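PDB 2FGQ: outer membrane porin protein 32 from Delftia acidovorans, which forms anion-selective channels across the outer membrane as a homotrimeric porin, and binds malate. Local coordinates for the interface of chains A and B. Coordinates in Å, arbitrary orientation; residue numbers count along the deposited sequence, not the author numbering. Chains: chain A/B, Outer membrane porin protein 32.

The interface of chains A and B. Residues chain A 4, 41, 57, 73; chain B 6, 39, 61.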
ATOM      1  N   VAL A   4     -18.551   1.518 -11.297  1.00 23.29           N
ATOM      2  CA  VAL A   4     -17.339   1.133 -10.505  1.00 21.06           C
ATOM      3  C   VAL A   4     -17.778   0.620  -9.123  1.00 18.82           C
ATOM      4  O   VAL A   4     -18.583   1.268  -8.425  1.00 20.88           O
ATOM      5  CB  VAL A   4     -16.365   2.290 -10.299  1.00 21.49           C
ATOM      6  CG1 VAL A   4     -15.228   1.905  -9.417  1.00 22.90           C
ATOM      7  CG2 VAL A   4     -15.814   2.772 -11.681  1.00 21.85           C
ATOM      8  N   LEU A  41     -11.333  -2.973  -6.445  1.00 10.21           N
ATOM      9  CA  LEU A  41     -12.164  -2.077  -7.206  1.00 12.14           C
ATOM     10  C   LEU A  41     -12.265  -2.659  -8.594  1.00 11.69           C
ATOM     11  O   LEU A  41     -11.261  -3.064  -9.142  1.00 12.15           O
ATOM     12  CB  LEU A  41     -11.498  -0.714  -7.296  1.00 13.84           C
ATOM     13  CG  LEU A  41     -11.314   0.079  -6.008  1.00 20.58           C
ATOM     14  CD1 LEU A  41     -10.624  -0.628  -4.876  1.00 29.99           C
ATOM     15  CD2 LEU A  41     -10.562   1.359  -6.303  1.00 23.21           C
ATOM     16  N   LEU A  57      -8.776  -4.177  -9.896  1.00  8.85           N
ATOM     17  CA  LEU A  57      -7.608  -4.015  -9.030  1.00  9.81           C
ATOM     18  C   LEU A  57      -7.969  -4.700  -7.717  1.00  9.41           C
ATOM     19  O   LEU A  57      -8.960  -4.339  -7.091  1.00 12.56           O
ATOM     20  CB  LEU A  57      -7.322  -2.541  -8.740  1.00  9.64           C
ATOM     21  CG  LEU A  57      -6.937  -1.723  -9.958  1.00 10.59           C
ATOM     22  CD1 LEU A  57      -6.930  -0.255  -9.594  1.00 14.36           C
ATOM     23  CD2 LEU A  57      -5.622  -2.145 -10.512  1.00 15.97           C
ATOM     24  N   PHE A  73      -1.810  -4.733  -5.164  1.00  9.74           N
ATOM     25  CA  PHE A  73      -2.855  -5.257  -6.042  1.00 10.74           C
ATOM     26  C   PHE A  73      -2.389  -6.573  -6.689  1.00 10.07           C
ATOM     27  O   PHE A  73      -2.646  -6.837  -7.858  1.00  9.82           O
ATOM     28  CB  PHE A  73      -3.306  -4.218  -7.066  1.00 10.20           C
ATOM     29  CG  PHE A  73      -3.956  -3.021  -6.435  1.00 11.17           C
ATOM     30  CD1 PHE A  73      -5.144  -3.163  -5.731  1.00 11.75           C
ATOM     31  CD2 PHE A  73      -3.371  -1.772  -6.511  1.00 13.10           C
ATOM     32  CE1 PHE A  73      -5.732  -2.073  -5.128  1.00 13.40           C
ATOM     33  CE2 PHE A  73      -3.971  -0.669  -5.884  1.00 13.03           C
ATOM     34  CZ  PHE A  73      -5.153  -0.837  -5.223  1.00 13.93           C
TER
ATOM     35  N   LEU B   6     -13.640   9.047  -6.303  1.00 13.93           N
ATOM     36  CA  LEU B   6     -12.662   8.017  -6.558  1.00 14.47           C
ATOM     37  C   LEU B   6     -12.398   8.066  -8.052  1.00 14.28           C
ATOM     38  O   LEU B   6     -13.333   8.099  -8.839  1.00 16.20           O
ATOM     39  CB  LEU B   6     -13.249   6.662  -6.241  1.00 17.16           C
ATOM     40  CG  LEU B   6     -12.470   5.462  -6.755  1.00 20.21           C
ATOM     41  CD1 LEU B   6     -11.266   5.296  -5.889  1.00 21.18           C
ATOM     42  CD2 LEU B   6     -13.391   4.259  -6.721  1.00 24.65           C
ATOM     43  N   LEU B  39      -4.414   5.673  -9.217  1.00 10.12           N
ATOM     44  CA  LEU B  39      -5.610   5.452  -8.394  1.00  9.54           C
ATOM     45  C   LEU B  39      -5.607   6.571  -7.354  1.00 10.43           C
ATOM     46  O   LEU B  39      -4.600   6.804  -6.744  1.00 10.07           O
ATOM     47  CB  LEU B  39      -5.595   4.074  -7.749  1.00 10.58           C
ATOM     48  CG  LEU B  39      -6.750   3.791  -6.791  1.00 12.25           C
ATOM     49  CD1 LEU B  39      -8.061   3.729  -7.513  1.00 13.92           C
ATOM     50  CD2 LEU B  39      -6.500   2.466  -6.103  1.00 13.27           C
ATOM     51  N   ILE B  61      -0.263   3.213 -10.427  1.00  9.19           N
ATOM     52  CA  ILE B  61      -0.619   1.818 -10.625  1.00  8.95           C
ATOM     53  C   ILE B  61       0.336   1.172 -11.605  1.00  8.68           C
ATOM     54  O   ILE B  61       0.667   1.740 -12.623  1.00  9.79           O
ATOM     55  CB  ILE B  61      -2.090   1.718 -11.115  1.00  9.40           C
ATOM     56  CG1 ILE B  61      -3.031   2.179 -10.004  1.00 10.84           C
ATOM     57  CG2 ILE B  61      -2.432   0.336 -11.656  1.00 11.47           C
ATOM     58  CD1 ILE B  61      -3.126   1.256  -8.830  1.00 12.02           C
TER
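Strands 4-17, 38-48 and 51-60 of chain A, with the loop that carries A:Phe73, face strands 4-17 and 38-48 of chain B and the loop holding B:Ile61. The patch is wholly apolar: side chains from the outer walls of two neighbouring barrels meet in a row, and no nitrogen or oxygen pairs across it. At one end A:Val4 lays its CG1 methyl against CD2 of B:Leu6, 4.0 Å away. With CG1 anti to the backbone N (chi1 175°), it is this methyl and not CG2 that meets B:Leu6. Next in the row, A:Leu41 points its CD2 methyl at two leucines of chain B, tip to tip with each. It lies 3.7 Å from CD1 of B:Leu39 and 4.0 Å from CD1 of B:Leu6, bridging the two strands of chain B. Its CG anti to the backbone N (chi1 176°), B:Leu39 carries its fork out toward chain A: CD1 takes A:Leu41, while CD2 reaches the tip of the A:Phe73 ring, 3.7 Å from CZ. The rim of that ring also receives B:Ile61, which crosses it at about a right angle and sets its CD1 methyl 3.6 Å from CE2. Within chain A, CB of A:Leu57 lies over one face of the ring near its rim, 3.8 Å above the plane, on the same side from which B:Ile61 and B:Leu39 approach. The CD1 methyl of A:Leu57 extends tip to tip toward CD1 of B:Ile61, a looser approach at 4.2 Å. An alanine in place of A:Phe73 would probably open a gap at this end of the row, leaving the methyls of B:Ile61 and B:Leu39 without their aromatic partner. Along the row, branched aliphatic tips and one ring join the barrels by dispersion contacts and exclusion of solvent. The patch is one part of the subunit contact that holds the porin together as a homotrimer.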